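PDB 3MDQ: exopolyphosphatase, which probably hydrolyses inorganic polyphosphate, releasing its terminal residues as orthophosphate. Local coordinates for residues K249-S254 / V275-I280; G48-E53 / Q92-R97; I6-M11 / Y305-G310; R113-I118 / L154-F159; L40-I45 / M265-A270. All blocks are in the same frame, centred on the assembly; numbering follows the deposited sequence. Where two conformers were deposited one is given.

In the fold
Two mixed sheets, each dressed with helices, divide this actin-like chain, and the five contacts sample both halves and the seams between them. Contact 3 pairs strand 5-11 with helix 299-309, thereby bringing the two chain ends together and enclosing the other four in sequence. Contact 2 belongs to the first sheet's helices; contact 1, about 32 Å away centre to centre, to the second half. Contacts 4 and 5, centres about 23 Å apart, join elements of the two halves. Contacts 1 and 5 share helix 267-286 and touch where Leu251 packs on Met265. Contact 5 also touches contact 2, which meets contact 3 through Leu94 and Met11, while contacts 3 and 4 meet through Thr306 and Leu117.

Contact 1: residues K249-S254 / V275-I280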
# COMPACT_ATOMS: atom_id res chain seq x y z
N LYS A 249 3.77 7.31 -19.39
CA LYS A 249 3.40 8.29 -20.41
C LYS A 249 1.87 8.31 -20.56
O LYS A 249 1.24 9.39 -20.63
CB LYS A 249 4.09 7.99 -21.74
CG LYS A 249 5.52 8.35 -21.75
CD LYS A 249 6.16 7.85 -23.06
CE LYS A 249 7.61 8.24 -23.20
NZ LYS A 249 8.28 7.42 -24.27
N GLN A 250 1.26 7.13 -20.56
CA GLN A 250 -0.21 7.00 -20.68
C GLN A 250 -0.91 7.70 -19.51
O GLN A 250 -1.81 8.52 -19.72
CB GLN A 250 -0.62 5.51 -20.77
CG GLN A 250 -2.11 5.30 -20.69
CD GLN A 250 -2.52 3.86 -20.59
OE1 GLN A 250 -1.70 2.95 -20.72
NE2 GLN A 250 -3.81 3.63 -20.34
N LEU A 251 -0.47 7.44 -18.29
CA LEU A 251 -1.18 7.99 -17.14
C LEU A 251 -0.91 9.49 -16.96
O LEU A 251 -1.82 10.22 -16.58
CB LEU A 251 -0.81 7.19 -15.89
CG LEU A 251 -1.39 5.79 -15.89
CD1 LEU A 251 -0.71 4.90 -14.79
CD2 LEU A 251 -2.91 5.79 -15.68
N VAL A 252 0.31 9.96 -17.24
CA VAL A 252 0.58 11.41 -17.16
C VAL A 252 -0.30 12.17 -18.18
O VAL A 252 -0.76 13.28 -17.89
CB VAL A 252 2.07 11.70 -17.31
CG1 VAL A 252 2.33 13.20 -17.58
CG2 VAL A 252 2.80 11.19 -16.09
N ALA A 253 -0.56 11.59 -19.34
CA ALA A 253 -1.39 12.26 -20.36
C ALA A 253 -2.88 12.21 -20.03
O ALA A 253 -3.65 12.98 -20.57
CB ALA A 253 -1.15 11.64 -21.75
N SER A 254 -3.28 11.26 -19.19
CA SER A 254 -4.67 10.94 -18.94
C SER A 254 -5.41 11.98 -18.10
O SER A 254 -4.83 12.67 -17.26
CB SER A 254 -4.78 9.55 -18.26
OG SER A 254 -4.39 9.62 -16.88
N VAL A 275 0.16 11.20 -9.46
CA VAL A 275 1.21 11.59 -8.53
C VAL A 275 2.01 10.39 -8.03
O VAL A 275 3.22 10.48 -7.82
CB VAL A 275 0.68 12.49 -7.37
CG1 VAL A 275 0.16 13.83 -7.94
CG2 VAL A 275 -0.39 11.82 -6.53
N ALA A 276 1.34 9.25 -7.88
CA ALA A 276 2.02 8.04 -7.51
C ALA A 276 3.04 7.63 -8.56
O ALA A 276 4.18 7.27 -8.21
CB ALA A 276 0.98 6.91 -7.23
N ILE A 277 2.65 7.64 -9.84
CA ILE A 277 3.60 7.27 -10.91
C ILE A 277 4.76 8.26 -11.00
O ILE A 277 5.89 7.87 -11.32
CB ILE A 277 2.95 6.97 -12.32
CG1 ILE A 277 3.43 5.58 -12.82
CG2 ILE A 277 3.45 7.95 -13.35
CD1 ILE A 277 2.57 4.90 -13.76
N CYS A 278 4.53 9.54 -10.71
CA CYS A 278 5.61 10.53 -10.64
C CYS A 278 6.58 10.16 -9.53
O CYS A 278 7.78 10.31 -9.70
CB CYS A 278 5.06 11.93 -10.40
SG CYS A 278 4.26 12.59 -11.88
N LEU A 279 6.08 9.75 -8.38
CA LEU A 279 6.96 9.31 -7.27
C LEU A 279 7.77 8.09 -7.65
O LEU A 279 8.96 8.02 -7.36
CB LEU A 279 6.14 9.03 -6.00
CG LEU A 279 6.91 8.56 -4.78
CD1 LEU A 279 8.00 9.58 -4.43
CD2 LEU A 279 5.96 8.32 -3.61
N ILE A 280 7.15 7.14 -8.33
CA ILE A 280 7.88 5.93 -8.76
C ILE A 280 9.01 6.32 -9.74
O ILE A 280 10.15 5.84 -9.59
CB ILE A 280 6.94 4.89 -9.42
CG1 ILE A 280 5.87 4.41 -8.44
CG2 ILE A 280 7.77 3.66 -9.90
CD1 ILE A 280 4.70 3.61 -9.13
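Leu251 and Ile277 illustrate how two helices of an actin-like fold can meet through few side chains: helix 241-253 lies beside helix 267-286 in the part of the chain built round the six-stranded sheet, and between 249-254 and 275-280 it is Ile277 that meets both Leu251 and Val252. At its CB the isoleucine divides. The CG2 branch turns to Val252, whose CG2 methyl it meets at 4.3 Å, an ordinary loose apolar approach. The other branch leads through CG1, and only its CD1 tip arrives at the leucine. There the two side chains cross at about a right angle, methyl against methyl. In the conformer given, Ile277 CD1 stands 3.4 Å from Leu251 CD1, but because the isoleucine was modelled in two conformers this closeness is doubtful. Leu251 sends its CG back beside the backbone N, anti to the carbonyl carbon (chi1 -71°), which places the isobutyl group on the side facing Ile277. Leu217 of a third helix, 212-225, touches both residues, and Phe244 and Arg248, earlier on helix 241-253, also touch Ile277. Farther along the segment, the carbonyl of Leu251 receives two donors from one residue: Ser254 N, and Ser254 OG, which lies 2.7 Å from Leu251 O and is tilted 19° from the carbonyl plane.

Contact 2: residues G48-E53 / Q92-R97; sequences GFITEE and QVLIDR
Glu52 and Arg97 cross at about a right angle, and so do Ile50 and Leu94, one pair being charged and the other apolar. In the charged pair the planes of carboxylate and guanidinium are 43° apart, and a single oxygen does most of the work. Arg97 NH1 points at Glu52 OE1 over 3.0 Å in a fairly straight bond (161° at the hydrogen), meeting it on the syn side, somewhat out of the carboxylate plane. A weak second bond runs from Arg97 NH2 to the same Glu52 OE1 at 3.4 Å. The oxygen lies near the guanidinium plane, so it is approached along the edge of the arginine, while Val93 CG1 sits against one face, 3.2 Å above the plane and offset toward the rim. Reach comes from two different shapes: Arg97 is extended from CG to NE, whereas Glu52 bends at chi2 (-69°) to bring its carboxylate across. With alanine in place of Arg97, Glu52 would probably lose its charged mate and its carboxylate would be freer to turn. Deeper in, Ile50 CD1 touches Leu94 CD2 at 3.9 Å. Thr51, the N-cap of helix 52-71, bonds through OG1 to Ala54 N. Met55 of that helix touches Ile50, Val93 and Arg97, Leu40 covers both Ile50 and Leu94, and on another side of helix 91-102 Ile95 packs on Val106 and Val108 of strand 106-108.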
# COMPACT_ATOMS: atom_id res chain seq x y z
N GLY A 48 -5.38 16.99 9.43
CA GLY A 48 -5.12 16.30 10.69
C GLY A 48 -6.32 15.70 11.40
O GLY A 48 -6.26 15.51 12.59
N PHE A 49 -7.41 15.43 10.67
CA PHE A 49 -8.59 14.76 11.27
C PHE A 49 -9.27 13.81 10.32
O PHE A 49 -9.00 13.80 9.11
CB PHE A 49 -9.58 15.79 11.86
CG PHE A 49 -10.19 16.70 10.83
CD1 PHE A 49 -11.26 16.29 10.08
CD2 PHE A 49 -9.63 17.91 10.59
CE1 PHE A 49 -11.81 17.10 9.10
CE2 PHE A 49 -10.17 18.74 9.61
CZ PHE A 49 -11.27 18.34 8.89
N ILE A 50 -10.19 12.99 10.87
CA ILE A 50 -11.00 12.10 10.09
C ILE A 50 -12.45 12.67 10.11
O ILE A 50 -13.00 12.93 11.18
CB ILE A 50 -10.96 10.68 10.66
CG1 ILE A 50 -9.54 10.17 10.79
CG2 ILE A 50 -11.78 9.71 9.77
CD1 ILE A 50 -9.49 8.81 11.65
N THR A 51 -13.09 12.82 8.95
CA THR A 51 -14.41 13.42 8.94
C THR A 51 -15.44 12.44 9.48
O THR A 51 -15.22 11.22 9.54
CB THR A 51 -14.83 13.78 7.51
OG1 THR A 51 -14.99 12.58 6.72
CG2 THR A 51 -13.80 14.72 6.85
N GLU A 52 -16.59 12.97 9.84
CA GLU A 52 -17.70 12.10 10.22
C GLU A 52 -18.13 11.16 9.09
O GLU A 52 -18.47 9.99 9.35
CB GLU A 52 -18.92 12.89 10.68
CG GLU A 52 -18.75 13.63 11.97
CD GLU A 52 -18.65 12.72 13.20
OE1 GLU A 52 -19.19 11.57 13.20
OE2 GLU A 52 -17.99 13.17 14.17
N GLU A 53 -18.14 11.66 7.86
CA GLU A 53 -18.54 10.83 6.74
C GLU A 53 -17.57 9.68 6.56
O GLU A 53 -17.98 8.55 6.28
CB GLU A 53 -18.68 11.66 5.45
CG GLU A 53 -19.95 12.56 5.56
CD GLU A 53 -20.00 13.71 4.60
OE1 GLU A 53 -19.49 13.59 3.46
OE2 GLU A 53 -20.60 14.74 4.99
N GLN A 92 -9.16 8.35 18.33
CA GLN A 92 -9.73 7.58 19.41
C GLN A 92 -11.25 7.53 19.30
O GLN A 92 -11.85 6.59 19.79
CB GLN A 92 -9.36 8.13 20.78
CG GLN A 92 -9.53 7.11 21.92
CD GLN A 92 -8.62 5.92 21.74
OE1 GLN A 92 -7.43 6.08 21.42
NE2 GLN A 92 -9.16 4.72 21.89
N VAL A 93 -11.87 8.55 18.71
CA VAL A 93 -13.32 8.48 18.49
C VAL A 93 -13.64 7.27 17.60
O VAL A 93 -14.54 6.48 17.89
CB VAL A 93 -13.85 9.77 17.81
CG1 VAL A 93 -15.30 9.62 17.35
CG2 VAL A 93 -13.70 10.99 18.78
N LEU A 94 -12.93 7.17 16.48
CA LEU A 94 -13.10 6.05 15.54
C LEU A 94 -12.79 4.69 16.19
O LEU A 94 -13.57 3.74 16.04
CB LEU A 94 -12.27 6.25 14.27
CG LEU A 94 -12.35 5.10 13.24
CD1 LEU A 94 -13.81 4.87 12.82
CD2 LEU A 94 -11.43 5.42 11.98
N ILE A 95 -11.68 4.61 16.93
CA ILE A 95 -11.27 3.37 17.58
C ILE A 95 -12.33 2.92 18.58
O ILE A 95 -12.70 1.77 18.62
CB ILE A 95 -9.91 3.58 18.25
CG1 ILE A 95 -8.83 3.75 17.17
CG2 ILE A 95 -9.53 2.41 19.19
CD1 ILE A 95 -7.48 4.18 17.71
N ASP A 96 -12.88 3.86 19.34
CA ASP A 96 -13.87 3.51 20.37
C ASP A 96 -15.20 3.10 19.71
O ASP A 96 -15.89 2.17 20.18
CB ASP A 96 -14.09 4.66 21.32
CG ASP A 96 -12.91 4.88 22.27
OD1 ASP A 96 -11.93 4.08 22.26
OD2 ASP A 96 -12.95 5.88 23.01
N ARG A 97 -15.56 3.78 18.62
CA ARG A 97 -16.79 3.40 17.87
C ARG A 97 -16.65 1.99 17.31
O ARG A 97 -17.59 1.21 17.36
CB ARG A 97 -17.15 4.42 16.79
CG ARG A 97 -17.61 5.78 17.32
CD ARG A 97 -17.93 6.76 16.19
NE ARG A 97 -18.25 8.12 16.64
CZ ARG A 97 -18.44 9.17 15.81
NH1 ARG A 97 -18.37 9.01 14.51
NH2 ARG A 97 -18.68 10.36 16.30

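Contact 3: residues I6-M11 / Y305-G310; sequences IGVIDM and YTMLDG
Ile6 sets its CG1 beside the backbone N (chi1 -65°), which turns CG2 anti to that nitrogen, and the two branches then serve different partners on helix 299-309, which packs near the C-terminus against strand 5-11 of the five-stranded sheet. Met307, a selenomethionine, bends at chi3 (74°) so that its CE methyl folds round to the strand. Ile6 and Met307 reach for each other tip to tip, Met307 CE lying 3.7 Å from Ile6 CG2 and Met307 SE 3.9 Å from the same methyl. The CD1 end of Ile6 goes to the next residue instead, meeting Leu308 CD2 at 3.8 Å. Val8 adds a looser approach of its CG2 to the selenium. No hydrogen bond crosses; the union is apolar, and the axes of the short segments come within 10.6 Å at closest, with 141° between their N-to-C directions. Just past these side chains the helix closes in a Schellman motif, with Gly310 at positive phi and its N bonded to Met307 O. Strand 5-11 is hydrogen-bonded between strands 15-24 and 76-81, Ile9 packs on Leu62, Phe65 and Leu69 of helix 52-71, and helix 299-309 rests through Thr306 on Leu117 and Arg120 of helix 111-125.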
# COMPACT_ATOMS: atom_id res chain seq x y z
N ILE A 6 -6.86 -17.36 10.89
CA ILE A 6 -6.39 -16.02 11.25
C ILE A 6 -7.07 -15.03 10.33
O ILE A 6 -7.13 -15.24 9.14
CB ILE A 6 -4.85 -15.89 11.08
CG1 ILE A 6 -4.15 -16.82 12.08
CG2 ILE A 6 -4.41 -14.44 11.27
CD1 ILE A 6 -2.65 -16.92 11.87
N GLY A 7 -7.57 -13.95 10.90
CA GLY A 7 -8.13 -12.86 10.13
C GLY A 7 -7.32 -11.58 10.36
O GLY A 7 -7.03 -11.22 11.51
N VAL A 8 -6.96 -10.89 9.28
CA VAL A 8 -6.20 -9.65 9.34
C VAL A 8 -6.99 -8.59 8.59
O VAL A 8 -7.42 -8.82 7.46
CB VAL A 8 -4.80 -9.79 8.69
CG1 VAL A 8 -4.05 -8.47 8.74
CG2 VAL A 8 -3.97 -10.89 9.37
N ILE A 9 -7.15 -7.42 9.22
CA ILE A 9 -7.76 -6.24 8.60
C ILE A 9 -6.67 -5.15 8.53
O ILE A 9 -6.03 -4.83 9.53
CB ILE A 9 -8.98 -5.71 9.38
CG1 ILE A 9 -10.08 -6.76 9.40
CG2 ILE A 9 -9.46 -4.36 8.78
CD1 ILE A 9 -11.22 -6.50 10.42
N ASP A 10 -6.49 -4.60 7.34
CA ASP A 10 -5.63 -3.45 7.08
C ASP A 10 -6.55 -2.29 6.86
O ASP A 10 -7.22 -2.20 5.81
CB ASP A 10 -4.74 -3.75 5.84
CG ASP A 10 -3.96 -2.57 5.33
OD1 ASP A 10 -3.98 -1.46 5.91
OD2 ASP A 10 -3.31 -2.77 4.28
N MSE A 11 -6.55 -1.35 7.80
CA MSE A 11 -7.38 -0.12 7.67
C MSE A 11 -6.58 0.96 6.97
O MSE A 11 -6.11 1.89 7.60
CB MSE A 11 -7.84 0.39 9.02
CG MSE A 11 -8.77 -0.55 9.69
SE MSE A 11 -9.24 -0.01 11.52
CE MSE A 11 -10.09 1.69 11.15
N TYR A 305 2.27 -13.29 8.31
CA TYR A 305 3.47 -14.11 8.40
C TYR A 305 4.29 -13.81 9.66
O TYR A 305 4.95 -14.69 10.20
CB TYR A 305 4.29 -14.03 7.12
CG TYR A 305 3.71 -14.91 6.04
CD1 TYR A 305 3.96 -16.27 6.04
CD2 TYR A 305 2.87 -14.41 5.07
CE1 TYR A 305 3.40 -17.11 5.08
CE2 TYR A 305 2.27 -15.28 4.11
CZ TYR A 305 2.56 -16.61 4.13
OH TYR A 305 2.00 -17.45 3.18
N THR A 306 4.19 -12.59 10.16
CA THR A 306 4.78 -12.22 11.45
C THR A 306 4.13 -13.04 12.55
O THR A 306 4.80 -13.62 13.40
CB THR A 306 4.69 -10.69 11.70
OG1 THR A 306 5.46 -10.04 10.69
CG2 THR A 306 5.23 -10.30 13.05
N MSE A 307 2.80 -13.17 12.49
CA MSE A 307 2.04 -14.01 13.44
C MSE A 307 2.47 -15.48 13.34
O MSE A 307 2.67 -16.13 14.35
CB MSE A 307 0.53 -13.86 13.22
CG MSE A 307 0.02 -12.51 13.67
SE MSE A 307 -1.82 -12.20 13.05
CE MSE A 307 -2.67 -13.45 14.33
N LEU A 308 2.56 -16.00 12.13
CA LEU A 308 2.95 -17.38 11.91
C LEU A 308 4.40 -17.63 12.37
O LEU A 308 4.73 -18.74 12.83
CB LEU A 308 2.78 -17.80 10.44
CG LEU A 308 1.33 -17.80 9.89
CD1 LEU A 308 1.29 -18.14 8.41
CD2 LEU A 308 0.46 -18.75 10.74
N ASP A 309 5.27 -16.62 12.26
CA ASP A 309 6.65 -16.71 12.76
C ASP A 309 6.66 -16.82 14.29
O ASP A 309 7.70 -17.24 14.90
CB ASP A 309 7.50 -15.48 12.37
CG ASP A 309 7.88 -15.41 10.89
OD1 ASP A 309 7.75 -16.38 10.11
OD2 ASP A 309 8.34 -14.30 10.46
N GLY A 310 5.57 -16.42 14.95
CA GLY A 310 5.52 -16.30 16.41
C GLY A 310 6.13 -15.02 16.96
O GLY A 310 6.79 -15.03 18.03

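Contact 4: residues R113-I118 / L154-F159; sequences REAELI and LWKQSF
Ala115 and Lys156 bring helix 111-125 and strand 153-159 to within 6.5 Å between their CA atoms, an approach consistent with the small alanine side chain. Ala115 CB rests against the root of the lysine, 3.9 Å from Lys156 CG. From there the lysine turns sharply: its CG occupies the crowded position between backbone N and carbonyl carbon (chi1 76°), and the chain bends again at chi2, which carries CE and NZ past the alanine and along to Glu116. Lys156 NZ ends 3.0 Å from Glu116 OE2 in a salt bridge whose hydrogen bond is weak. The extended glutamate spans the gap by offering one oxygen to each of two positive groups, for Glu116 OE1 accepts from Arg113 NH1 at 2.9 Å, one helical turn back. That bond reaches the oxygen on its anti side, close to the guanidinium plane, with 153° at the hydrogen. Arg113, Glu116 and Lys156 thus form a salt-bridge network, in which one carboxylate lies between two positive groups and would be expected to stay ionised. The strand is an outermost one of the six-stranded sheet, and the helix follows strand 106-108 of the other, so the network ties the two halves of the actin-like fold. Just before Lys156, Leu154 and Trp155 both face Ile147 in a classic beta bulge. Leu117 CD2 lies 3.7 Å above one face of the Arg113 guanidinium, offset toward its rim, while Arg113 NE donates to the carbonyl O of Val313.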
# COMPACT_ATOMS: atom_id res chain seq x y z
N ARG A 113 7.11 0.60 12.00
CA ARG A 113 6.66 -0.77 12.19
C ARG A 113 5.86 -1.23 11.00
O ARG A 113 5.97 -2.38 10.57
CB ARG A 113 5.77 -0.87 13.42
CG ARG A 113 5.33 -2.27 13.78
CD ARG A 113 6.51 -3.13 14.09
NE ARG A 113 6.11 -4.52 14.39
CZ ARG A 113 6.86 -5.57 14.07
NH1 ARG A 113 7.98 -5.42 13.41
NH2 ARG A 113 6.45 -6.80 14.34
N GLU A 114 5.07 -0.32 10.43
CA GLU A 114 4.34 -0.60 9.18
C GLU A 114 5.33 -1.03 8.06
O GLU A 114 5.10 -2.03 7.36
CB GLU A 114 3.54 0.64 8.73
CG GLU A 114 2.72 0.45 7.51
CD GLU A 114 1.92 1.70 7.11
OE1 GLU A 114 2.12 2.76 7.74
OE2 GLU A 114 1.11 1.63 6.13
N ALA A 115 6.42 -0.31 7.94
CA ALA A 115 7.43 -0.66 6.95
C ALA A 115 8.01 -2.06 7.19
O ALA A 115 8.17 -2.87 6.25
CB ALA A 115 8.53 0.40 6.94
N GLU A 116 8.33 -2.35 8.44
CA GLU A 116 8.87 -3.69 8.79
C GLU A 116 7.90 -4.79 8.40
O GLU A 116 8.29 -5.85 7.88
CB GLU A 116 9.21 -3.75 10.27
CG GLU A 116 10.34 -2.83 10.64
CD GLU A 116 10.48 -2.63 12.13
OE1 GLU A 116 9.64 -3.10 12.92
OE2 GLU A 116 11.43 -1.93 12.50
N LEU A 117 6.62 -4.59 8.73
CA LEU A 117 5.63 -5.62 8.49
C LEU A 117 5.40 -5.79 7.00
O LEU A 117 5.31 -6.91 6.51
CB LEU A 117 4.33 -5.29 9.23
CG LEU A 117 4.38 -5.32 10.73
CD1 LEU A 117 3.15 -4.61 11.30
CD2 LEU A 117 4.46 -6.78 11.25
N ILE A 118 5.32 -4.69 6.26
CA ILE A 118 5.22 -4.76 4.80
C ILE A 118 6.37 -5.61 4.25
O ILE A 118 6.15 -6.51 3.40
CB ILE A 118 5.22 -3.39 4.15
CG1 ILE A 118 3.89 -2.69 4.46
CG2 ILE A 118 5.47 -3.50 2.63
CD1 ILE A 118 3.92 -1.17 4.28
N LEU A 154 17.99 -3.65 6.30
CA LEU A 154 19.12 -2.77 6.48
C LEU A 154 18.74 -1.36 6.87
O LEU A 154 19.44 -0.70 7.65
CB LEU A 154 19.94 -2.77 5.19
CG LEU A 154 20.50 -4.15 4.77
CD1 LEU A 154 21.13 -4.14 3.35
CD2 LEU A 154 21.54 -4.65 5.80
N TRP A 155 17.61 -0.89 6.35
CA TRP A 155 17.14 0.45 6.59
C TRP A 155 15.65 0.48 6.25
O TRP A 155 15.20 -0.19 5.30
CB TRP A 155 17.89 1.48 5.73
CG TRP A 155 17.38 2.87 5.77
CD1 TRP A 155 17.76 3.87 6.63
CD2 TRP A 155 16.41 3.44 4.89
NE1 TRP A 155 17.09 5.04 6.30
CE2 TRP A 155 16.26 4.80 5.25
CE3 TRP A 155 15.68 2.94 3.81
CZ2 TRP A 155 15.36 5.65 4.59
CZ3 TRP A 155 14.82 3.78 3.14
CH2 TRP A 155 14.67 5.12 3.54
N LYS A 156 14.89 1.29 6.97
CA LYS A 156 13.49 1.54 6.56
C LYS A 156 13.04 2.88 7.04
O LYS A 156 13.51 3.39 8.06
CB LYS A 156 12.53 0.47 7.06
CG LYS A 156 12.11 0.49 8.53
CD LYS A 156 13.23 0.27 9.47
CE LYS A 156 12.74 0.34 10.92
NZ LYS A 156 13.74 -0.18 11.91
N GLN A 157 12.09 3.49 6.32
CA GLN A 157 11.52 4.77 6.74
C GLN A 157 10.17 4.95 6.07
O GLN A 157 10.00 4.59 4.90
CB GLN A 157 12.48 5.92 6.42
CG GLN A 157 12.05 7.22 7.07
CD GLN A 157 13.19 8.19 7.30
OE1 GLN A 157 14.37 7.80 7.39
NE2 GLN A 157 12.84 9.48 7.40
N SER A 158 9.23 5.51 6.82
CA SER A 158 7.91 5.88 6.32
C SER A 158 7.88 7.39 6.15
O SER A 158 8.37 8.14 6.99
CB SER A 158 6.88 5.46 7.35
OG SER A 158 5.57 5.84 6.97
N PHE A 159 7.23 7.83 5.09
CA PHE A 159 7.05 9.25 4.79
C PHE A 159 5.55 9.53 4.57
O PHE A 159 4.86 8.81 3.86
CB PHE A 159 7.81 9.62 3.52
CG PHE A 159 9.30 9.41 3.60
CD1 PHE A 159 9.86 8.17 3.33
CD2 PHE A 159 10.14 10.45 3.95
CE1 PHE A 159 11.22 7.98 3.41
CE2 PHE A 159 11.50 10.27 4.02
CZ PHE A 159 12.04 9.02 3.75

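Contact 5: residues L40-I45 / M265-A270; sequences LGKGGI and MIELRA. With SO4 (sulfate ion), chain E; SO4 (sulfate ion), chain F.
Lys42 lays its aliphatic end across Leu268, the two side chains crossing at about a right angle with Lys42 CE 3.8 Å from Leu268 CD2. Its CG stands anti to the backbone N (chi1 179°), which sends the chain toward helix 267-286. Lys42 NZ stops 4.2 Å from Glu267 OE1, too far for a salt bridge; Glu267 OE2 pairs instead with Arg256. Next to Leu268, Arg269 bends at chi3 and presents the edge of its guanidinium to two sulfate ions. Arg269 NE reaches O3 of the chain E sulfate at 2.8 Å and Arg269 NH2 its O4 at 2.9 Å (166°), while Arg269 NH2 also meets O1 of the chain F sulfate at 3.0 Å. Ile266 CG1 covers one face and Thr216 OG1 accepts from NH1, which, with the sulfate bonds, probably limit the rotation of the guanidinium. A leucine in place of Arg269 has no N-H groups to offer, and the two anions would probably be held less firmly. Thr15 OG1 and Asn14 ND2 bond to one sulfate, Lys35 NZ to the other. Although probably from the crystallisation liquor, the ions are consistent with a site that receives phosphate groups of polyphosphate, but lie too far apart to mimic directly linked ones.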
# COMPACT_ATOMS: atom_id res chain seq x y z
N LEU A 40 -10.78 7.01 4.04
CA LEU A 40 -10.58 7.51 5.40
C LEU A 40 -9.90 8.87 5.37
O LEU A 40 -10.05 9.69 6.29
CB LEU A 40 -9.77 6.46 6.20
CG LEU A 40 -9.94 6.41 7.68
CD1 LEU A 40 -11.42 6.28 8.09
CD2 LEU A 40 -9.04 5.29 8.20
N GLY A 41 -9.11 9.13 4.34
CA GLY A 41 -8.35 10.39 4.27
C GLY A 41 -9.13 11.54 3.65
O GLY A 41 -8.83 12.72 3.88
N LYS A 42 -10.16 11.19 2.89
CA LYS A 42 -10.93 12.16 2.12
C LYS A 42 -11.51 13.24 3.02
O LYS A 42 -12.17 12.95 4.02
CB LYS A 42 -12.02 11.45 1.32
CG LYS A 42 -12.89 12.40 0.49
CD LYS A 42 -14.06 11.66 -0.20
CE LYS A 42 -13.63 10.91 -1.42
NZ LYS A 42 -14.75 10.06 -1.93
N GLY A 43 -11.28 14.49 2.65
CA GLY A 43 -11.85 15.62 3.38
C GLY A 43 -11.15 15.97 4.69
O GLY A 43 -11.53 16.97 5.35
N GLY A 44 -10.13 15.20 5.10
CA GLY A 44 -9.48 15.47 6.38
C GLY A 44 -7.99 15.26 6.58
O GLY A 44 -7.39 15.93 7.42
N ILE A 45 -7.38 14.36 5.82
CA ILE A 45 -6.06 13.92 6.16
C ILE A 45 -5.03 15.03 6.23
O ILE A 45 -4.24 15.02 7.17
CB ILE A 45 -5.60 12.73 5.30
CG1 ILE A 45 -4.39 12.04 5.96
CG2 ILE A 45 -5.43 13.12 3.80
CD1 ILE A 45 -4.04 10.67 5.33
N MSE A 265 -9.28 0.09 -11.78
CA MSE A 265 -8.86 1.34 -11.21
C MSE A 265 -10.03 1.95 -10.44
O MSE A 265 -10.88 2.65 -10.99
CB MSE A 265 -8.38 2.28 -12.30
CG MSE A 265 -7.84 3.59 -11.77
SE MSE A 265 -6.07 3.65 -11.28
CE MSE A 265 -5.27 3.58 -13.05
N ILE A 266 -10.04 1.71 -9.14
CA ILE A 266 -11.08 2.27 -8.28
C ILE A 266 -10.95 3.81 -8.18
O ILE A 266 -9.86 4.36 -8.39
CB ILE A 266 -11.07 1.60 -6.87
CG1 ILE A 266 -9.77 1.84 -6.12
CG2 ILE A 266 -11.35 0.06 -7.01
CD1 ILE A 266 -9.75 1.14 -4.72
N GLU A 267 -12.05 4.49 -7.87
CA GLU A 267 -12.08 5.97 -7.87
C GLU A 267 -10.94 6.64 -7.08
O GLU A 267 -10.27 7.54 -7.59
CB GLU A 267 -13.41 6.51 -7.34
CG GLU A 267 -13.63 8.01 -7.70
CD GLU A 267 -13.22 9.02 -6.63
OE1 GLU A 267 -12.99 8.61 -5.47
OE2 GLU A 267 -13.16 10.25 -6.94
N LEU A 268 -10.69 6.20 -5.85
CA LEU A 268 -9.66 6.88 -5.06
C LEU A 268 -8.27 6.68 -5.64
O LEU A 268 -7.42 7.57 -5.59
CB LEU A 268 -9.71 6.43 -3.59
CG LEU A 268 -10.96 6.92 -2.83
CD1 LEU A 268 -11.06 6.18 -1.49
CD2 LEU A 268 -10.95 8.44 -2.60
N ARG A 269 -8.04 5.52 -6.22
CA ARG A 269 -6.77 5.28 -6.91
C ARG A 269 -6.68 6.09 -8.22
O ARG A 269 -5.64 6.69 -8.48
CB ARG A 269 -6.57 3.81 -7.15
CG ARG A 269 -5.11 3.44 -7.57
CD ARG A 269 -4.99 1.95 -7.75
NE ARG A 269 -5.38 1.32 -6.51
CZ ARG A 269 -5.95 0.13 -6.38
NH1 ARG A 269 -6.18 -0.67 -7.42
NH2 ARG A 269 -6.26 -0.28 -5.17
N ALA A 270 -7.74 6.16 -9.00
CA ALA A 270 -7.75 7.05 -10.17
C ALA A 270 -7.36 8.47 -9.79
O ALA A 270 -6.63 9.13 -10.53
CB ALA A 270 -9.12 7.04 -10.85
S SO4 E . -5.35 2.52 -2.97
O1 SO4 E . -6.17 3.67 -3.47
O2 SO4 E . -4.57 2.77 -1.79
O3 SO4 E . -4.33 2.22 -4.04
O4 SO4 E . -6.15 1.31 -2.74
S SO4 F . -5.76 -4.04 -4.75
O1 SO4 F . -6.83 -3.20 -5.30
O2 SO4 F . -5.26 -3.42 -3.53
O3 SO4 F . -4.70 -4.12 -5.75
O4 SO4 F . -6.27 -5.38 -4.44